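Local coordinates for protein PA1221 (Pseudomonas aeruginosa, PDB 4DG8) that belongs to the ANL family of AMP-binding enzymes, carries a phosphopantetheine attachment site and binds adenosine monophosphate, at residues Q436-Q441 with Q483-C488; L449-R454 with K458-A463. All blocks are in the same frame, centred on the assembly; numbering follows the deposited sequence.

Interaction 1. Residues Q436-Q441 with Q483-C488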
loop_
_atom_site.group_PDB
_atom_site.type_symbol
_atom_site.label_atom_id
_atom_site.label_comp_id
_atom_site.label_asym_id
_atom_site.label_seq_id
_atom_site.Cartn_x
_atom_site.Cartn_y
_atom_site.Cartn_z
ATOM N N GLN A 436 -19.111 0.897 16.164
ATOM C CA GLN A 436 -19.395 0.392 17.503
ATOM C C GLN A 436 -18.636 1.232 18.524
ATOM O O GLN A 436 -19.124 1.489 19.627
ATOM C CB GLN A 436 -19.022 -1.091 17.611
ATOM C CG GLN A 436 -19.224 -1.699 19.002
ATOM C CD GLN A 436 -20.657 -1.573 19.514
ATOM O OE1 GLN A 436 -20.884 -1.152 20.650
ATOM N NE2 GLN A 436 -21.625 -1.946 18.682
ATOM N N ARG A 437 -17.450 1.682 18.132
ATOM C CA ARG A 437 -16.641 2.558 18.967
ATOM C C ARG A 437 -17.295 3.933 19.211
ATOM O O ARG A 437 -17.258 4.463 20.331
ATOM C CB ARG A 437 -15.237 2.699 18.374
ATOM C CG ARG A 437 -14.318 3.545 19.215
ATOM C CD ARG A 437 -12.868 3.476 18.740
ATOM N NE ARG A 437 -12.027 4.206 19.688
ATOM C CZ ARG A 437 -10.808 4.674 19.435
ATOM N NH1 ARG A 437 -10.245 4.496 18.242
ATOM N NH2 ARG A 437 -10.154 5.330 20.391
ATOM N N PHE A 438 -17.894 4.512 18.170
ATOM C CA PHE A 438 -18.689 5.724 18.347
ATOM C C PHE A 438 -19.881 5.482 19.284
ATOM O O PHE A 438 -20.175 6.312 20.145
ATOM C CB PHE A 438 -19.184 6.275 17.001
ATOM C CG PHE A 438 -18.257 7.283 16.371
ATOM C CD1 PHE A 438 -18.395 8.637 16.645
ATOM C CD2 PHE A 438 -17.261 6.881 15.490
ATOM C CE1 PHE A 438 -17.548 9.574 16.065
ATOM C CE2 PHE A 438 -16.408 7.815 14.901
ATOM C CZ PHE A 438 -16.551 9.160 15.192
ATOM N N ARG A 439 -20.560 4.347 19.115
ATOM C CA ARG A 439 -21.696 4.011 19.980
ATOM C C ARG A 439 -21.344 4.089 21.465
ATOM O O ARG A 439 -22.185 4.442 22.295
ATOM C CB ARG A 439 -22.235 2.611 19.673
ATOM C CG ARG A 439 -23.214 2.546 18.528
ATOM C CD ARG A 439 -23.905 1.196 18.486
ATOM N NE ARG A 439 -24.511 0.963 17.182
ATOM C CZ ARG A 439 -23.841 0.518 16.123
ATOM N NH1 ARG A 439 -22.544 0.251 16.225
ATOM N NH2 ARG A 439 -24.463 0.339 14.964
ATOM N N ARG A 440 -20.097 3.755 21.788
ATOM C CA ARG A 440 -19.653 3.665 23.175
ATOM C C ARG A 440 -19.311 5.009 23.841
ATOM O O ARG A 440 -19.057 5.049 25.052
ATOM C CB ARG A 440 -18.491 2.667 23.314
ATOM C CG ARG A 440 -18.884 1.219 23.001
ATOM C CD ARG A 440 -17.829 0.227 23.461
ATOM N NE ARG A 440 -16.566 0.411 22.758
ATOM C CZ ARG A 440 -16.007 -0.500 21.970
ATOM N NH1 ARG A 440 -16.593 -1.682 21.795
ATOM N NH2 ARG A 440 -14.856 -0.231 21.367
ATOM N N GLN A 441 -19.300 6.099 23.074
ATOM C CA GLN A 441 -19.189 7.422 23.689
ATOM C C GLN A 441 -20.450 7.646 24.519
ATOM O O GLN A 441 -21.551 7.255 24.117
ATOM C CB GLN A 441 -19.040 8.534 22.648
ATOM C CG GLN A 441 -17.920 8.339 21.643
ATOM C CD GLN A 441 -16.540 8.387 22.276
ATOM O OE1 GLN A 441 -15.775 7.426 22.183
ATOM N NE2 GLN A 441 -16.210 9.512 22.913
ATOM N N GLN A 483 -9.223 8.529 9.722
ATOM C CA GLN A 483 -10.413 7.886 10.278
ATOM C C GLN A 483 -11.463 8.846 10.829
ATOM O O GLN A 483 -12.519 8.404 11.279
ATOM C CB GLN A 483 -10.032 6.931 11.408
ATOM C CG GLN A 483 -9.217 5.742 10.974
ATOM C CD GLN A 483 -8.939 4.789 12.124
ATOM O OE1 GLN A 483 -9.379 5.012 13.249
ATOM N NE2 GLN A 483 -8.198 3.723 11.843
ATOM N N ARG A 484 -11.172 10.144 10.842
ATOM C CA ARG A 484 -12.125 11.109 11.395
ATOM C C ARG A 484 -13.196 11.429 10.381
ATOM O O ARG A 484 -12.883 11.825 9.259
ATOM C CB ARG A 484 -11.428 12.404 11.806
ATOM C CG ARG A 484 -10.447 12.244 12.955
ATOM C CD ARG A 484 -9.572 13.473 13.046
ATOM N NE ARG A 484 -8.468 13.291 13.975
ATOM C CZ ARG A 484 -7.508 14.188 14.160
ATOM N NH1 ARG A 484 -7.526 15.327 13.471
ATOM N NH2 ARG A 484 -6.538 13.946 15.029
ATOM N N PRO A 485 -14.470 11.259 10.762
ATOM C CA PRO A 485 -15.547 11.594 9.822
ATOM C C PRO A 485 -15.420 13.032 9.347
ATOM O O PRO A 485 -15.036 13.908 10.125
ATOM C CB PRO A 485 -16.811 11.433 10.662
ATOM C CG PRO A 485 -16.432 10.412 11.685
ATOM C CD PRO A 485 -14.982 10.665 12.006
ATOM N N HIS A 486 -15.723 13.260 8.074
ATOM C CA HIS A 486 -15.754 14.605 7.522
ATOM C C HIS A 486 -16.820 15.434 8.236
ATOM O O HIS A 486 -16.646 16.633 8.462
ATOM C CB HIS A 486 -16.048 14.551 6.023
ATOM C CG HIS A 486 -16.275 15.894 5.408
ATOM N ND1 HIS A 486 -15.249 16.785 5.170
ATOM C CD2 HIS A 486 -17.410 16.507 4.997
ATOM C CE1 HIS A 486 -15.744 17.886 4.632
ATOM N NE2 HIS A 486 -17.052 17.744 4.516
ATOM N N ALA A 487 -17.925 14.787 8.592
ATOM C CA ALA A 487 -18.998 15.448 9.329
ATOM C C ALA A 487 -19.600 14.540 10.402
ATOM O O ALA A 487 -19.919 13.381 10.132
ATOM C CB ALA A 487 -20.082 15.920 8.366
ATOM N N CYS A 488 -19.748 15.066 11.616
ATOM C CA CYS A 488 -20.503 14.377 12.666
ATOM C C CYS A 488 -21.821 15.098 12.853
ATOM O O CYS A 488 -21.843 16.273 13.224
ATOM C CB CYS A 488 -19.753 14.388 13.990
ATOM S SG CYS A 488 -18.439 13.189 14.101
#
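The flat group at the centre is the ring of Phe438, and its outer end, rather than a whole face, does the touching: Pro485 and Cys488 both reach it obliquely. Pro485 comes from the opposite direction and puts the CG corner of its pyrrolidine ring 3.7 Å from CZ of Phe438, with CD of Pro485 a little farther from the same atom. Cys488 approaches the CE1 side of the same end, its SG lying 4.2 Å from CE1 of Phe438, whereas Pro485 keeps to the CZ-CE2 side. This is a sulfur-aromatic contact of the slanting kind, the sulfur sitting 5.3 Å from the ring centroid and 63° off the ring normal. The chi1 of Phe438, -91°, departs from the staggered value near -60° and turns the outer end of the ring toward both partners. No hydrogen bond crosses here; contact rests on side-chain reach, since the nearest CA atoms, those of Phe438 and Cys488, are still 10.5 Å apart.

The setting is consistent with the small C-terminal subdomain of the ANL fold, in which helices pack on a three-stranded sheet. Phe438 projects from helix 431-439 toward the place where the chain enters the edge strand 487-490, and Cys462 of the central strand touches both Phe438 and Pro485. Leu475 and Pro472 add further apolar walls around the ring, while Leu476 of helix 473-478 packs on Pro485. The ring and the proline are thus buried, although Gln436 on the same helix is exposed. Just beyond the aromatic residue the chain turns, Gln441 N bonding to Phe438 O at 3.1 Å. On another side of the same helix, NE of Arg439 makes a salt bridge with Asp446, tying the helix to the strand that follows it.

Interaction 2. Residues L449-R454 with K458-A463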
loop_
_atom_site.group_PDB
_atom_site.type_symbol
_atom_site.label_atom_id
_atom_site.label_comp_id
_atom_site.label_asym_id
_atom_site.label_seq_id
_atom_site.Cartn_x
_atom_site.Cartn_y
_atom_site.Cartn_z
ATOM N N LEU A 449 -22.093 4.956 10.330
ATOM C CA LEU A 449 -21.028 5.490 9.506
ATOM C C LEU A 449 -21.342 5.226 8.037
ATOM O O LEU A 449 -21.637 4.095 7.651
ATOM C CB LEU A 449 -19.681 4.867 9.886
ATOM C CG LEU A 449 -19.167 5.207 11.292
ATOM C CD1 LEU A 449 -17.817 4.558 11.548
ATOM C CD2 LEU A 449 -19.078 6.712 11.470
ATOM N N LEU A 450 -21.278 6.282 7.235
ATOM C CA LEU A 450 -21.586 6.226 5.814
ATOM C C LEU A 450 -20.367 6.677 5.017
ATOM O O LEU A 450 -19.468 7.323 5.557
ATOM C CB LEU A 450 -22.763 7.150 5.483
ATOM C CG LEU A 450 -24.101 6.961 6.197
ATOM C CD1 LEU A 450 -25.075 8.042 5.745
ATOM C CD2 LEU A 450 -24.679 5.572 5.943
ATOM N N VAL A 451 -20.335 6.329 3.734
ATOM C CA VAL A 451 -19.264 6.777 2.850
ATOM C C VAL A 451 -19.845 7.442 1.603
ATOM O O VAL A 451 -20.852 6.982 1.061
ATOM C CB VAL A 451 -18.328 5.616 2.431
ATOM C CG1 VAL A 451 -17.221 6.125 1.507
ATOM C CG2 VAL A 451 -17.726 4.939 3.657
ATOM N N ARG A 452 -19.220 8.533 1.162
ATOM C CA ARG A 452 -19.630 9.189 -0.083
ATOM C C ARG A 452 -18.391 9.633 -0.842
ATOM O O ARG A 452 -17.288 9.587 -0.310
ATOM C CB ARG A 452 -20.552 10.381 0.192
ATOM C CG ARG A 452 -19.850 11.581 0.804
ATOM C CD ARG A 452 -20.821 12.707 1.118
ATOM N NE ARG A 452 -20.131 13.869 1.673
ATOM C CZ ARG A 452 -20.742 14.962 2.119
ATOM N NH1 ARG A 452 -22.066 15.048 2.080
ATOM N NH2 ARG A 452 -20.032 15.975 2.604
ATOM N N GLU A 453 -18.541 10.034 -2.094
ATOM C CA GLU A 453 -17.356 10.488 -2.810
ATOM C C GLU A 453 -17.458 11.922 -3.323
ATOM O O GLU A 453 -18.360 12.266 -4.088
ATOM C CB GLU A 453 -16.963 9.512 -3.922
ATOM C CG GLU A 453 -15.549 9.738 -4.455
ATOM C CD GLU A 453 -14.831 8.443 -4.797
ATOM O OE1 GLU A 453 -14.914 7.485 -3.994
ATOM O OE2 GLU A 453 -14.188 8.383 -5.868
ATOM N N ARG A 454 -16.524 12.756 -2.873
ATOM C CA ARG A 454 -16.396 14.116 -3.378
ATOM C C ARG A 454 -15.064 14.193 -4.101
ATOM O O ARG A 454 -14.018 13.870 -3.531
ATOM C CB ARG A 454 -16.457 15.143 -2.244
ATOM C CG ARG A 454 -17.778 15.154 -1.483
ATOM C CD ARG A 454 -18.903 15.564 -2.397
ATOM N NE ARG A 454 -20.233 15.266 -1.875
ATOM C CZ ARG A 454 -20.933 16.082 -1.092
ATOM N NH1 ARG A 454 -20.419 17.250 -0.714
ATOM N NH2 ARG A 454 -22.145 15.725 -0.679
ATOM N N LYS A 458 -13.040 9.555 -0.898
ATOM C CA LYS A 458 -14.110 9.005 -0.099
ATOM C C LYS A 458 -14.118 9.759 1.221
ATOM O O LYS A 458 -13.075 9.973 1.853
ATOM C CB LYS A 458 -13.927 7.505 0.146
ATOM C CG LYS A 458 -13.774 6.653 -1.108
ATOM C CD LYS A 458 -12.376 6.044 -1.156
ATOM C CE LYS A 458 -12.286 4.888 -2.144
ATOM N NZ LYS A 458 -10.971 4.181 -2.025
ATOM N N GLN A 459 -15.307 10.185 1.613
ATOM C CA GLN A 459 -15.510 10.877 2.857
ATOM C C GLN A 459 -16.336 9.976 3.735
ATOM O O GLN A 459 -17.265 9.299 3.274
ATOM C CB GLN A 459 -16.226 12.212 2.631
ATOM C CG GLN A 459 -15.359 13.253 1.942
ATOM C CD GLN A 459 -16.108 14.535 1.611
ATOM O OE1 GLN A 459 -17.339 14.576 1.623
ATOM N NE2 GLN A 459 -15.362 15.590 1.302
ATOM N N LEU A 460 -15.953 9.956 5.003
ATOM C CA LEU A 460 -16.683 9.266 6.035
ATOM C C LEU A 460 -17.671 10.276 6.605
ATOM O O LEU A 460 -17.341 11.450 6.780
ATOM C CB LEU A 460 -15.709 8.797 7.107
ATOM C CG LEU A 460 -16.161 7.725 8.089
ATOM C CD1 LEU A 460 -16.557 6.453 7.351
ATOM C CD2 LEU A 460 -15.034 7.455 9.079
ATOM N N LEU A 461 -18.892 9.827 6.848
ATOM C CA LEU A 461 -19.916 10.663 7.454
ATOM C C LEU A 461 -20.439 9.929 8.674
ATOM O O LEU A 461 -20.641 8.717 8.629
ATOM C CB LEU A 461 -21.061 10.930 6.476
ATOM C CG LEU A 461 -20.747 11.730 5.209
ATOM C CD1 LEU A 461 -22.030 12.024 4.451
ATOM C CD2 LEU A 461 -20.017 13.019 5.549
ATOM N N CYS A 462 -20.644 10.645 9.771
ATOM C CA CYS A 462 -21.145 10.017 10.990
ATOM C C CYS A 462 -22.482 10.595 11.457
ATOM O O CYS A 462 -22.559 11.770 11.830
ATOM C CB CYS A 462 -20.125 10.144 12.122
ATOM S SG CYS A 462 -20.814 9.756 13.755
ATOM N N ALA A 463 -23.524 9.762 11.444
ATOM C CA ALA A 463 -24.831 10.147 11.980
ATOM C C ALA A 463 -25.039 9.496 13.346
ATOM O O ALA A 463 -24.694 8.335 13.541
ATOM C CB ALA A 463 -25.940 9.741 11.020
#
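Gln459 OE1 accepts two bonds from one arginine: NE of Arg452 lies 2.9 Å from it and NH2 of Arg452 3.2 Å. The NE bond is the straighter, 155° at the hydrogen, and the oxygen lies close to the guanidinium plane, so a single amide oxygen is held side-on by both N-H groups. The guanidinium and amide planes are nevertheless turned 39° apart. A chi1 of 72° swings the chain of Arg452 over its own backbone, and the extended remainder carries the guanidinium to Gln459. Leu461 CD1 lies 3.8 Å from NE of Arg452, over one face of the guanidinium. Over the opposite face comes the guanidinium of Arg454; the two groups approach so closely that the detail of their stacking is doubtful.

The backbones of the same residues pair as well. Arg452 with Gln459 and Leu450 with Leu461 are hydrogen-bonded pairs, the shortest link being Gln459 N to Arg452 O at 2.8 Å. In the non-hydrogen-bonded pairs between and beside them, CA-H groups point at the same carbonyls, as from Val451 CA to Gln459 O at 3.2 Å. On the face toward helix 431-439, CD2 of Leu449 packs on CB of Cys462 at 3.6 Å, and Val451 CG2 meets Leu460 CD1. Leu450 and Leu461 instead face Leu511, next to helix 504-510. At the far end Glu453 runs alongside Lys458, its OE1 3.2 Å from Lys458 CG, but the ammonium group of that lysine reaches on to a salt bridge with Asp286. The side chain of Lys458 is about 9 Å from the bound AMP. The whole is an antiparallel beta hairpin, strands 444-454 and 457-466, in a sheet consistent with the small C-terminal subdomain of the ANL fold.

Followed from the N terminus, the chain leaves helix 431-439, runs out along strand 444-454 and returns along strand 457-466, where interaction 2 closes a short hairpin loop. It then passes through helix 473-478 before Gln483-Cys488 comes back to helix 431-439, so interaction 1 closes a loop of 41 residues with interaction 2 nested inside it. The two contacts adjoin directly, their centres 11 Å apart: His486 N lies 2.8 Å from Leu460 O and Ala487 O 2.9 Å from Cys462 N, both probable hydrogen bonds. Strand 457-466 therefore stands between its hairpin partner and strand 487-490, and interaction 1 joins helix 431-439 to the sheet's edge strand.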